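Local coordinates for dihydrodipicolinate synthase (Methanocaldococcus jannaschii DSM 2661, PDB 2YXG), which probably catalyses the condensation of pyruvate with (S)-aspartate-beta-semialdehyde to 4-hydroxy-tetrahydrodipicolinate, a step of lysine biosynthesis, at residues Ala8-Phe13 / Ile248-Ala253; Gln71-Ala76 / Ala96-Ser101; Leu100-Tyr105 / Ser136-Asn141. One frame throughout, in Å; residues are numbered along the deposited sequence.

Contact 1 (Ala8-Phe13 / Ile248-Ala253); sequences AIITPF and IPVKTA
Lys251 meets Ile10, Thr11 and Phe13, and Val250 meets Ile10. The contact joins the loop after the first strand of the TIM barrel to helix 248-256, far along the chain. Lys251 NZ donates to Thr11 O at 2.9 Å. The C=O...N angle is 156°, and the nitrogen is tilted 21° from the carbonyl plane. NZ also lies 3.0 Å from Phe13 CD2. The lysine chain bends at chi3 (-149°), and CE also comes within 3.2 Å of Thr11 O. Away from this polar tip the contact is apolar. Ile10 CD1 lies against Lys251 CE at 4.1 Å. Ile10 CG2 touches Val250 CG1 at 3.7 Å, the two side chains lying alongside and running opposite ways.

The ammonium has further partners. It forms a salt bridge with Glu46 and a hydrogen bond to Glu263 O, which probably offset its charge in this buried position. Thr11 OG1 is bound to Gly45 O. Val250 lies about 4 Å from Thr44, predicted to bind pyruvate, when nearest side-chain atoms are compared. The Phe13 ring makes a cation-pi contact with Arg265. Thr11 O lies over one face of this ring, 3.7 Å above the plane and over its centre.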
ATOM      1  N   ALA A   8      -3.364  10.080 -25.925  1.00 18.67           N
ATOM      2  CA  ALA A   8      -3.933  11.107 -25.073  1.00 19.02           C
ATOM      3  C   ALA A   8      -3.086  12.318 -25.345  1.00 19.30           C
ATOM      4  O   ALA A   8      -1.909  12.401 -24.927  1.00 18.79           O
ATOM      5  CB  ALA A   8      -3.891  10.681 -23.585  1.00 18.60           C
ATOM      6  N   ILE A   9      -3.633  13.217 -26.156  1.00 19.60           N
ATOM      7  CA  ILE A   9      -2.820  14.304 -26.663  1.00 19.96           C
ATOM      8  C   ILE A   9      -2.555  15.354 -25.622  1.00 20.90           C
ATOM      9  O   ILE A   9      -3.408  15.620 -24.734  1.00 20.81           O
ATOM     10  CB  ILE A   9      -3.375  14.972 -27.935  1.00 21.00           C
ATOM     11  CG1 ILE A   9      -4.776  15.560 -27.692  1.00 20.37           C
ATOM     12  CG2 ILE A   9      -3.249  13.974 -29.126  1.00 20.07           C
ATOM     13  CD1 ILE A   9      -5.158  16.690 -28.669  1.00 23.00           C
ATOM     14  N   ILE A  10      -1.351  15.922 -25.693  1.00 19.87           N
ATOM     15  CA  ILE A  10      -1.076  17.063 -24.883  1.00 20.74           C
ATOM     16  C   ILE A  10      -1.825  18.274 -25.404  1.00 21.04           C
ATOM     17  O   ILE A  10      -2.257  18.323 -26.568  1.00 21.78           O
ATOM     18  CB  ILE A  10       0.423  17.373 -24.823  1.00 20.98           C
ATOM     19  CG1 ILE A  10       0.933  17.786 -26.234  1.00 21.77           C
ATOM     20  CG2 ILE A  10       1.151  16.168 -24.220  1.00 19.53           C
ATOM     21  CD1 ILE A  10       2.002  18.852 -26.217  1.00 21.76           C
ATOM     22  N   THR A  11      -1.996  19.247 -24.519  1.00 21.41           N
ATOM     23  CA  THR A  11      -2.432  20.585 -24.928  1.00 22.21           C
ATOM     24  C   THR A  11      -1.155  21.475 -24.982  1.00 22.11           C
ATOM     25  O   THR A  11      -0.619  21.844 -23.957  1.00 21.78           O
ATOM     26  CB  THR A  11      -3.516  21.161 -23.938  1.00 21.54           C
ATOM     27  OG1 THR A  11      -4.624  20.254 -23.826  1.00 21.21           O
ATOM     28  CG2 THR A  11      -4.051  22.520 -24.400  1.00 22.54           C
ATOM     29  N   PRO A  12      -0.687  21.834 -26.177  1.00 23.29           N
ATOM     30  CA  PRO A  12       0.508  22.702 -26.253  1.00 23.78           C
ATOM     31  C   PRO A  12       0.129  24.154 -25.978  1.00 25.14           C
ATOM     32  O   PRO A  12      -0.969  24.572 -26.339  1.00 25.40           O
ATOM     33  CB  PRO A  12       0.990  22.526 -27.696  1.00 24.12           C
ATOM     34  CG  PRO A  12      -0.164  21.915 -28.454  1.00 23.51           C
ATOM     35  CD  PRO A  12      -1.242  21.515 -27.507  1.00 23.47           C
ATOM     36  N   PHE A  13       1.011  24.885 -25.290  1.00 25.60           N
ATOM     37  CA  PHE A  13       0.837  26.271 -24.954  1.00 27.26           C
ATOM     38  C   PHE A  13       1.934  27.143 -25.650  1.00 29.40           C
ATOM     39  O   PHE A  13       3.098  26.718 -25.800  1.00 28.32           O
ATOM     40  CB  PHE A  13       0.889  26.484 -23.415  1.00 26.84           C
ATOM     41  CG  PHE A  13      -0.131  25.665 -22.611  1.00 27.30           C
ATOM     42  CD1 PHE A  13      -1.519  25.754 -22.878  1.00 23.52           C
ATOM     43  CD2 PHE A  13       0.306  24.812 -21.552  1.00 26.57           C
ATOM     44  CE1 PHE A  13      -2.460  24.992 -22.134  1.00 23.38           C
ATOM     45  CE2 PHE A  13      -0.621  24.031 -20.787  1.00 26.04           C
ATOM     46  CZ  PHE A  13      -2.016  24.102 -21.083  1.00 24.09           C
ATOM     47  N   ILE A 248       4.474  15.741 -17.523  1.00 18.29           N
ATOM     48  CA  ILE A 248       5.750  16.440 -17.494  1.00 18.48           C
ATOM     49  C   ILE A 248       6.773  15.837 -18.497  1.00 17.70           C
ATOM     50  O   ILE A 248       7.308  16.563 -19.324  1.00 19.12           O
ATOM     51  CB  ILE A 248       6.351  16.506 -16.101  1.00 17.21           C
ATOM     52  CG1 ILE A 248       5.503  17.415 -15.198  1.00 17.92           C
ATOM     53  CG2 ILE A 248       7.860  16.994 -16.229  1.00 19.23           C
ATOM     54  CD1 ILE A 248       5.665  17.133 -13.659  1.00 19.13           C
ATOM     55  N   PRO A 249       7.018  14.526 -18.420  1.00 17.30           N
ATOM     56  CA  PRO A 249       7.941  13.873 -19.336  1.00 17.81           C
ATOM     57  C   PRO A 249       7.539  13.942 -20.823  1.00 18.57           C
ATOM     58  O   PRO A 249       8.373  14.259 -21.655  1.00 20.86           O
ATOM     59  CB  PRO A 249       7.983  12.415 -18.829  1.00 15.87           C
ATOM     60  CG  PRO A 249       7.572  12.506 -17.366  1.00 17.34           C
ATOM     61  CD  PRO A 249       6.477  13.560 -17.437  1.00 17.29           C
ATOM     62  N   VAL A 250       6.306  13.638 -21.163  1.00 18.91           N
ATOM     63  CA  VAL A 250       5.885  13.715 -22.554  1.00 18.42           C
ATOM     64  C   VAL A 250       5.998  15.119 -23.115  1.00 19.52           C
ATOM     65  O   VAL A 250       6.478  15.279 -24.223  1.00 20.91           O
ATOM     66  CB  VAL A 250       4.482  13.063 -22.834  1.00 18.70           C
ATOM     67  CG1 VAL A 250       3.306  13.887 -22.255  1.00 17.23           C
ATOM     68  CG2 VAL A 250       4.291  12.847 -24.331  1.00 16.88           C
ATOM     69  N   LYS A 251       5.638  16.145 -22.365  1.00 19.84           N
ATOM     70  CA  LYS A 251       5.827  17.492 -22.899  1.00 21.67           C
ATOM     71  C   LYS A 251       7.347  17.839 -23.018  1.00 22.08           C
ATOM     72  O   LYS A 251       7.796  18.508 -23.945  1.00 21.89           O
ATOM     73  CB  LYS A 251       5.083  18.488 -22.025  1.00 21.48           C
ATOM     74  CG  LYS A 251       4.260  19.508 -22.796  1.00 25.02           C
ATOM     75  CD  LYS A 251       3.412  20.462 -21.859  1.00 24.14           C
ATOM     76  CE  LYS A 251       2.150  20.846 -22.585  1.00 22.91           C
ATOM     77  NZ  LYS A 251       1.478  22.038 -22.022  1.00 24.84           N
ATOM     78  N   THR A 252       8.146  17.356 -22.069  1.00 21.80           N
ATOM     79  CA  THR A 252       9.554  17.674 -22.070  1.00 21.99           C
ATOM     80  C   THR A 252      10.163  17.040 -23.313  1.00 22.76           C
ATOM     81  O   THR A 252      10.931  17.710 -24.040  1.00 22.70           O
ATOM     82  CB  THR A 252      10.190  17.140 -20.838  1.00 21.13           C
ATOM     83  OG1 THR A 252       9.501  17.712 -19.725  1.00 24.57           O
ATOM     84  CG2 THR A 252      11.657  17.483 -20.787  1.00 21.83           C
ATOM     85  N   ALA A 253       9.786  15.766 -23.557  1.00 22.32           N
ATOM     86  CA  ALA A 253      10.199  15.036 -24.716  1.00 22.12           C
ATOM     87  C   ALA A 253       9.792  15.713 -26.064  1.00 23.36           C
ATOM     88  O   ALA A 253      10.631  15.840 -26.952  1.00 22.85           O
ATOM     89  CB  ALA A 253       9.690  13.621 -24.642  1.00 21.41           C
TER

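Contact 2 (Gln71-Ala76 / Ala96-Ser101); sequences QVIAGA and ADAVLS
Ile73, Ala74 and Gly75 pair in parallel register with Ala98, Val99 and Leu100, and the two strand axes cross at -36°. The backbone ladder alternates: Ala74 N donates to Ala98 O (3.0 Å), Leu100 N to Ala74 O, and Ala76 N to Leu100 O. The first of these bonds is nearly straight at nitrogen, with an N-H...O angle of 172°.

At the start of the ladder a side chain takes part. Asp97 OD2 accepts from Val72 N at 2.8 Å through its anti lone pair. Asp97 CG lies beside its own backbone N (chi1 -61°), and that N donates back to Val72 O. Val72 is thus held through both its N-H and its carbonyl. Ala98 N adds a weak bond to the same oxygen.

Ile73, Ala98 and Leu100 share one face of the sheet. Ile73 CG2 rests on Leu100 CB at 3.7 Å, and CG1 on Ala98 CB at 4.1 Å. Ala74 and Val99 point to the other face, where helix 81-94 covers them. Ala76 CB meets Val99 CG2 at 3.9 Å. A water joins Ala76 O to Ser101 OG.

Leu100 lies near Tyr132, the predicted proton donor/acceptor, and Ile201, predicted to bind pyruvate. This is the right-handed beta-alpha-beta unit of a TIM barrel, with strand 71-75, helix 81-94 and strand 98-102.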
ATOM      1  N   GLN A  71     -11.461   8.628 -34.812  1.00 26.99           N
ATOM      2  CA  GLN A  71     -12.407   8.881 -33.720  1.00 26.51           C
ATOM      3  C   GLN A  71     -11.882   9.963 -32.821  1.00 25.68           C
ATOM      4  O   GLN A  71     -10.676  10.090 -32.615  1.00 26.03           O
ATOM      5  CB  GLN A  71     -12.694   7.610 -32.938  1.00 27.79           C
ATOM      6  CG  GLN A  71     -13.195   6.462 -33.842  1.00 29.37           C
ATOM      7  CD  GLN A  71     -12.885   5.123 -33.235  1.00 33.29           C
ATOM      8  OE1 GLN A  71     -11.903   4.470 -33.603  1.00 35.85           O
ATOM      9  NE2 GLN A  71     -13.693   4.717 -32.268  1.00 33.68           N
ATOM     10  N   VAL A  72     -12.790  10.780 -32.325  1.00 24.96           N
ATOM     11  CA  VAL A  72     -12.461  11.827 -31.365  1.00 23.60           C
ATOM     12  C   VAL A  72     -13.139  11.514 -30.048  1.00 22.98           C
ATOM     13  O   VAL A  72     -14.355  11.436 -29.963  1.00 23.74           O
ATOM     14  CB  VAL A  72     -12.822  13.278 -31.867  1.00 22.86           C
ATOM     15  CG1 VAL A  72     -12.567  14.294 -30.770  1.00 20.03           C
ATOM     16  CG2 VAL A  72     -12.040  13.601 -33.143  1.00 23.56           C
ATOM     17  N   ILE A  73     -12.335  11.308 -29.028  1.00 22.20           N
ATOM     18  CA  ILE A  73     -12.846  11.000 -27.724  1.00 22.51           C
ATOM     19  C   ILE A  73     -12.541  12.215 -26.881  1.00 23.26           C
ATOM     20  O   ILE A  73     -11.361  12.630 -26.746  1.00 24.25           O
ATOM     21  CB  ILE A  73     -12.141   9.785 -27.133  1.00 22.99           C
ATOM     22  CG1 ILE A  73     -12.184   8.627 -28.137  1.00 22.96           C
ATOM     23  CG2 ILE A  73     -12.691   9.424 -25.690  1.00 20.26           C
ATOM     24  CD1 ILE A  73     -11.400   7.431 -27.688  1.00 21.06           C
ATOM     25  N   ALA A  74     -13.588  12.788 -26.308  1.00 22.93           N
ATOM     26  CA  ALA A  74     -13.443  14.044 -25.551  1.00 22.08           C
ATOM     27  C   ALA A  74     -13.406  13.749 -24.061  1.00 21.64           C
ATOM     28  O   ALA A  74     -14.287  13.057 -23.528  1.00 21.76           O
ATOM     29  CB  ALA A  74     -14.581  14.979 -25.893  1.00 21.77           C
ATOM     30  N   GLY A  75     -12.371  14.231 -23.378  1.00 21.29           N
ATOM     31  CA  GLY A  75     -12.333  14.073 -21.926  1.00 21.14           C
ATOM     32  C   GLY A  75     -13.458  14.975 -21.400  1.00 20.83           C
ATOM     33  O   GLY A  75     -13.619  16.105 -21.863  1.00 21.58           O
ATOM     34  N   ALA A  76     -14.264  14.446 -20.496  1.00 21.03           N
ATOM     35  CA  ALA A  76     -15.454  15.161 -19.955  1.00 21.36           C
ATOM     36  C   ALA A  76     -15.772  14.678 -18.543  1.00 21.44           C
ATOM     37  O   ALA A  76     -16.886  14.772 -18.084  1.00 22.53           O
ATOM     38  CB  ALA A  76     -16.694  14.989 -20.890  1.00 20.55           C
ATOM     39  N   ALA A  96     -17.886  15.387 -31.084  1.00 23.17           N
ATOM     40  CA  ALA A  96     -17.008  14.247 -30.700  1.00 23.07           C
ATOM     41  C   ALA A  96     -17.719  12.946 -30.962  1.00 23.45           C
ATOM     42  O   ALA A  96     -18.956  12.911 -31.073  1.00 22.88           O
ATOM     43  CB  ALA A  96     -16.557  14.322 -29.248  1.00 22.07           C
ATOM     44  N   ASP A  97     -16.926  11.891 -31.101  1.00 22.81           N
ATOM     45  CA  ASP A  97     -17.450  10.572 -31.329  1.00 24.14           C
ATOM     46  C   ASP A  97     -17.749   9.798 -30.048  1.00 23.18           C
ATOM     47  O   ASP A  97     -18.555   8.898 -30.062  1.00 24.55           O
ATOM     48  CB  ASP A  97     -16.454   9.796 -32.202  1.00 24.81           C
ATOM     49  CG  ASP A  97     -16.254  10.461 -33.520  1.00 28.76           C
ATOM     50  OD1 ASP A  97     -17.238  10.403 -34.315  1.00 33.15           O
ATOM     51  OD2 ASP A  97     -15.179  11.098 -33.756  1.00 30.33           O
ATOM     52  N   ALA A  98     -17.128  10.184 -28.942  1.00 21.88           N
ATOM     53  CA  ALA A  98     -17.164   9.406 -27.701  1.00 21.76           C
ATOM     54  C   ALA A  98     -16.698  10.289 -26.559  1.00 22.03           C
ATOM     55  O   ALA A  98     -16.146  11.385 -26.770  1.00 23.05           O
ATOM     56  CB  ALA A  98     -16.275   8.095 -27.811  1.00 20.72           C
ATOM     57  N   VAL A  99     -16.983   9.860 -25.341  1.00 22.70           N
ATOM     58  CA  VAL A  99     -16.561  10.620 -24.186  1.00 21.76           C
ATOM     59  C   VAL A  99     -15.659   9.715 -23.344  1.00 21.45           C
ATOM     60  O   VAL A  99     -15.930   8.531 -23.208  1.00 19.74           O
ATOM     61  CB  VAL A  99     -17.807  11.256 -23.492  1.00 22.77           C
ATOM     62  CG1 VAL A  99     -17.869  11.050 -22.029  1.00 22.75           C
ATOM     63  CG2 VAL A  99     -17.877  12.719 -23.829  1.00 22.92           C
ATOM     64  N   LEU A 100     -14.538  10.277 -22.873  1.00 20.98           N
ATOM     65  CA  LEU A 100     -13.791   9.645 -21.800  1.00 20.81           C
ATOM     66  C   LEU A 100     -14.192  10.301 -20.473  1.00 20.87           C
ATOM     67  O   LEU A 100     -14.153  11.544 -20.332  1.00 21.59           O
ATOM     68  CB  LEU A 100     -12.283   9.787 -22.014  1.00 21.24           C
ATOM     69  CG  LEU A 100     -11.495   9.040 -20.913  1.00 23.63           C
ATOM     70  CD1 LEU A 100     -10.936   7.700 -21.412  1.00 18.22           C
ATOM     71  CD2 LEU A 100     -10.460   9.940 -20.285  1.00 23.05           C
ATOM     72  N   SER A 101     -14.521   9.464 -19.497  1.00 20.09           N
ATOM     73  CA  SER A 101     -15.082   9.938 -18.252  1.00 19.84           C
ATOM     74  C   SER A 101     -14.379   9.257 -17.011  1.00 19.59           C
ATOM     75  O   SER A 101     -14.578   8.075 -16.717  1.00 19.97           O
ATOM     76  CB  SER A 101     -16.593   9.678 -18.283  1.00 18.12           C
ATOM     77  OG  SER A 101     -17.213  10.230 -17.141  1.00 17.93           O
TER
HETATM   78  O   HOH W   1     -18.197  12.422 -18.187  1.00 19.97           O

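Contact 3 (Leu100-Tyr105 / Ser136-Asn141); sequences LSITPY and SRTAVN
Thr138 turns its methyl to Ile102 and Tyr105, and its hydroxyl toward Thr103. The methyl, CG2, runs alongside the end of Ile102, 4.0 Å from CD1. The same methyl is 3.8 Å from Tyr105 CB. The Thr103 and Thr138 side chains stand roughly perpendicular. Their hydroxyls are 3.6 Å apart, and a water joins them, 2.8 Å from Thr103 OG1 and 2.7 Å from Thr138 OG1.

With chi1 at 60°, Thr138 OG1 is staggered between its own N and C and accepts from Val140 N at 3.2 Å, which makes an ST turn. The chain leaves the helix at Ala139 with a positive phi of 77°, and Val140 then points back at the strand end. Val140 CG1 touches Thr103 OG1 at 3.4 Å. A second water donates to both Pro104 O and Thr138 O, and Tyr105 CA makes a CA-H...O contact with Thr138 O. Direct packing and bridging waters both hold this contact.

Around it, the Tyr105 ring stacks on Tyr106 of a second subunit. Arg137 NH2 hydrogen-bonds to Asn246 O of its own chain and NH1 to Tyr106 O of the second subunit. Tyr106 is a predicted member of the proton relay, and Ile102 packs near the predicted catalytic Tyr132. The site belongs to the C-terminal end of the TIM barrel strands, where active site and subunit interface meet.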
ATOM      1  N   LEU A 100     -14.538  10.277 -22.873  1.00 20.98           N
ATOM      2  CA  LEU A 100     -13.791   9.645 -21.800  1.00 20.81           C
ATOM      3  C   LEU A 100     -14.192  10.301 -20.473  1.00 20.87           C
ATOM      4  O   LEU A 100     -14.153  11.544 -20.332  1.00 21.59           O
ATOM      5  CB  LEU A 100     -12.283   9.787 -22.014  1.00 21.24           C
ATOM      6  CG  LEU A 100     -11.495   9.040 -20.913  1.00 23.63           C
ATOM      7  CD1 LEU A 100     -10.936   7.700 -21.412  1.00 18.22           C
ATOM      8  CD2 LEU A 100     -10.460   9.940 -20.285  1.00 23.05           C
ATOM      9  N   SER A 101     -14.521   9.464 -19.497  1.00 20.09           N
ATOM     10  CA  SER A 101     -15.082   9.938 -18.252  1.00 19.84           C
ATOM     11  C   SER A 101     -14.379   9.257 -17.011  1.00 19.59           C
ATOM     12  O   SER A 101     -14.578   8.075 -16.717  1.00 19.97           O
ATOM     13  CB  SER A 101     -16.593   9.678 -18.283  1.00 18.12           C
ATOM     14  OG  SER A 101     -17.213  10.230 -17.141  1.00 17.93           O
ATOM     15  N   ILE A 102     -13.541  10.002 -16.316  1.00 19.11           N
ATOM     16  CA  ILE A 102     -12.741   9.457 -15.209  1.00 18.39           C
ATOM     17  C   ILE A 102     -13.607   9.294 -13.957  1.00 19.95           C
ATOM     18  O   ILE A 102     -14.547  10.091 -13.705  1.00 19.60           O
ATOM     19  CB  ILE A 102     -11.510  10.403 -14.925  1.00 18.92           C
ATOM     20  CG1 ILE A 102     -10.458   9.744 -13.993  1.00 19.44           C
ATOM     21  CG2 ILE A 102     -11.991  11.791 -14.424  1.00 15.98           C
ATOM     22  CD1 ILE A 102      -9.063  10.453 -13.983  1.00 18.78           C
ATOM     23  N   THR A 103     -13.317   8.248 -13.167  1.00 19.77           N
ATOM     24  CA  THR A 103     -13.935   8.153 -11.869  1.00 19.40           C
ATOM     25  C   THR A 103     -13.568   9.467 -11.121  1.00 19.76           C
ATOM     26  O   THR A 103     -12.399   9.884 -11.145  1.00 19.64           O
ATOM     27  CB  THR A 103     -13.406   6.956 -11.056  1.00 20.15           C
ATOM     28  OG1 THR A 103     -12.035   7.216 -10.700  1.00 20.32           O
ATOM     29  CG2 THR A 103     -13.479   5.596 -11.878  1.00 18.48           C
ATOM     30  N   PRO A 104     -14.555  10.111 -10.462  1.00 18.84           N
ATOM     31  CA  PRO A 104     -14.282  11.253  -9.567  1.00 18.60           C
ATOM     32  C   PRO A 104     -13.097  10.992  -8.657  1.00 19.36           C
ATOM     33  O   PRO A 104     -12.999   9.924  -8.054  1.00 19.98           O
ATOM     34  CB  PRO A 104     -15.560  11.319  -8.712  1.00 18.09           C
ATOM     35  CG  PRO A 104     -16.642  10.982  -9.732  1.00 17.31           C
ATOM     36  CD  PRO A 104     -15.999   9.793 -10.489  1.00 17.97           C
ATOM     37  N   TYR A 105     -12.228  11.990  -8.527  1.00 19.07           N
ATOM     38  CA  TYR A 105     -10.962  11.860  -7.809  1.00 19.67           C
ATOM     39  C   TYR A 105     -11.160  12.674  -6.541  1.00 19.90           C
ATOM     40  O   TYR A 105     -12.084  13.487  -6.485  1.00 19.38           O
ATOM     41  CB  TYR A 105      -9.800  12.464  -8.653  1.00 19.33           C
ATOM     42  CG  TYR A 105     -10.263  13.642  -9.454  1.00 17.99           C
ATOM     43  CD1 TYR A 105     -10.261  14.929  -8.904  1.00 16.38           C
ATOM     44  CD2 TYR A 105     -10.793  13.462 -10.741  1.00 16.75           C
ATOM     45  CE1 TYR A 105     -10.739  16.022  -9.665  1.00 15.32           C
ATOM     46  CE2 TYR A 105     -11.299  14.523 -11.482  1.00 18.35           C
ATOM     47  CZ  TYR A 105     -11.267  15.800 -10.950  1.00 19.44           C
ATOM     48  OH  TYR A 105     -11.737  16.888 -11.709  1.00 25.01           O
ATOM     49  N   SER A 136      -4.322   5.137  -8.747  1.00 21.10           N
ATOM     50  CA  SER A 136      -3.123   5.746  -8.189  1.00 22.09           C
ATOM     51  C   SER A 136      -3.264   7.285  -8.198  1.00 22.41           C
ATOM     52  O   SER A 136      -2.587   7.990  -7.432  1.00 23.51           O
ATOM     53  CB  SER A 136      -1.883   5.298  -8.975  1.00 22.47           C
ATOM     54  OG  SER A 136      -1.975   5.753 -10.307  1.00 24.18           O
ATOM     55  N   ARG A 137      -4.127   7.819  -9.051  1.00 22.25           N
ATOM     56  CA  ARG A 137      -4.407   9.253  -9.023  1.00 22.60           C
ATOM     57  C   ARG A 137      -5.696   9.628  -8.289  1.00 22.25           C
ATOM     58  O   ARG A 137      -5.801  10.740  -7.737  1.00 21.92           O
ATOM     59  CB  ARG A 137      -4.458   9.842 -10.438  1.00 23.56           C
ATOM     60  CG  ARG A 137      -3.147   9.838 -11.245  1.00 24.98           C
ATOM     61  CD  ARG A 137      -3.493  10.270 -12.692  1.00 25.53           C
ATOM     62  NE  ARG A 137      -2.285  10.416 -13.518  1.00 32.15           N
ATOM     63  CZ  ARG A 137      -1.505  11.501 -13.560  1.00 32.52           C
ATOM     64  NH1 ARG A 137      -1.820  12.582 -12.848  1.00 25.88           N
ATOM     65  NH2 ARG A 137      -0.424  11.515 -14.355  1.00 29.49           N
ATOM     66  N   THR A 138      -6.698   8.740  -8.296  1.00 22.09           N
ATOM     67  CA  THR A 138      -8.041   9.181  -7.881  1.00 21.23           C
ATOM     68  C   THR A 138      -8.346   8.832  -6.437  1.00 21.82           C
ATOM     69  O   THR A 138      -9.255   9.437  -5.847  1.00 22.45           O
ATOM     70  CB  THR A 138      -9.143   8.606  -8.763  1.00 21.39           C
ATOM     71  OG1 THR A 138      -9.079   7.178  -8.677  1.00 21.09           O
ATOM     72  CG2 THR A 138      -8.978   9.051 -10.202  1.00 19.02           C
ATOM     73  N   ALA A 139      -7.614   7.852  -5.886  1.00 21.12           N
ATOM     74  CA  ALA A 139      -7.881   7.294  -4.535  1.00 21.88           C
ATOM     75  C   ALA A 139      -9.096   6.324  -4.542  1.00 22.74           C
ATOM     76  O   ALA A 139      -9.525   5.846  -3.490  1.00 23.23           O
ATOM     77  CB  ALA A 139      -8.106   8.424  -3.489  1.00 20.63           C
ATOM     78  N   VAL A 140      -9.655   6.046  -5.727  1.00 22.09           N
ATOM     79  CA  VAL A 140     -10.758   5.118  -5.807  1.00 21.07           C
ATOM     80  C   VAL A 140     -10.527   4.064  -6.922  1.00 21.28           C
ATOM     81  O   VAL A 140      -9.856   4.313  -7.935  1.00 22.07           O
ATOM     82  CB  VAL A 140     -12.066   5.919  -5.921  1.00 21.73           C
ATOM     83  CG1 VAL A 140     -12.282   6.481  -7.361  1.00 19.90           C
ATOM     84  CG2 VAL A 140     -13.225   5.112  -5.411  1.00 22.65           C
ATOM     85  N   ASN A 141     -11.041   2.872  -6.713  1.00 20.83           N
ATOM     86  CA  ASN A 141     -10.983   1.837  -7.711  1.00 20.72           C
ATOM     87  C   ASN A 141     -12.396   1.477  -8.157  1.00 20.59           C
ATOM     88  O   ASN A 141     -13.209   1.063  -7.342  1.00 21.84           O
ATOM     89  CB  ASN A 141     -10.252   0.595  -7.176  1.00 19.98           C
ATOM     90  CG  ASN A 141     -10.113  -0.522  -8.262  1.00 21.16           C
ATOM     91  OD1 ASN A 141      -9.705  -0.239  -9.399  1.00 22.66           O
ATOM     92  ND2 ASN A 141     -10.513  -1.780  -7.922  1.00 18.19           N
TER
HETATM   93  O   HOH W   2      -9.833   5.548 -10.695  1.00 13.56           O
HETATM   94  O   HOH W   3     -12.128   9.628  -5.460  1.00 19.59           O

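Contacts 1 and 2 are buried, while contact 3 is only partly so and reaches a second subunit. Contacts 2 and 3 share Leu100 and Ser101 on strand 98-102. Contact 2 uses the strand within the sheet, and contact 3 uses its end and the loop that follows. Contact 1 lies apart, its centre about 19 Å from that of contact 2 and about 21 Å from that of contact 3. It encloses both along the chain. The chemistry follows the place. Backbone bonds dominate in the sheet, a buried lysine links loop and helix in contact 1, and bridging waters and buried threonine hydroxyls join the strand end to the turn in contact 3.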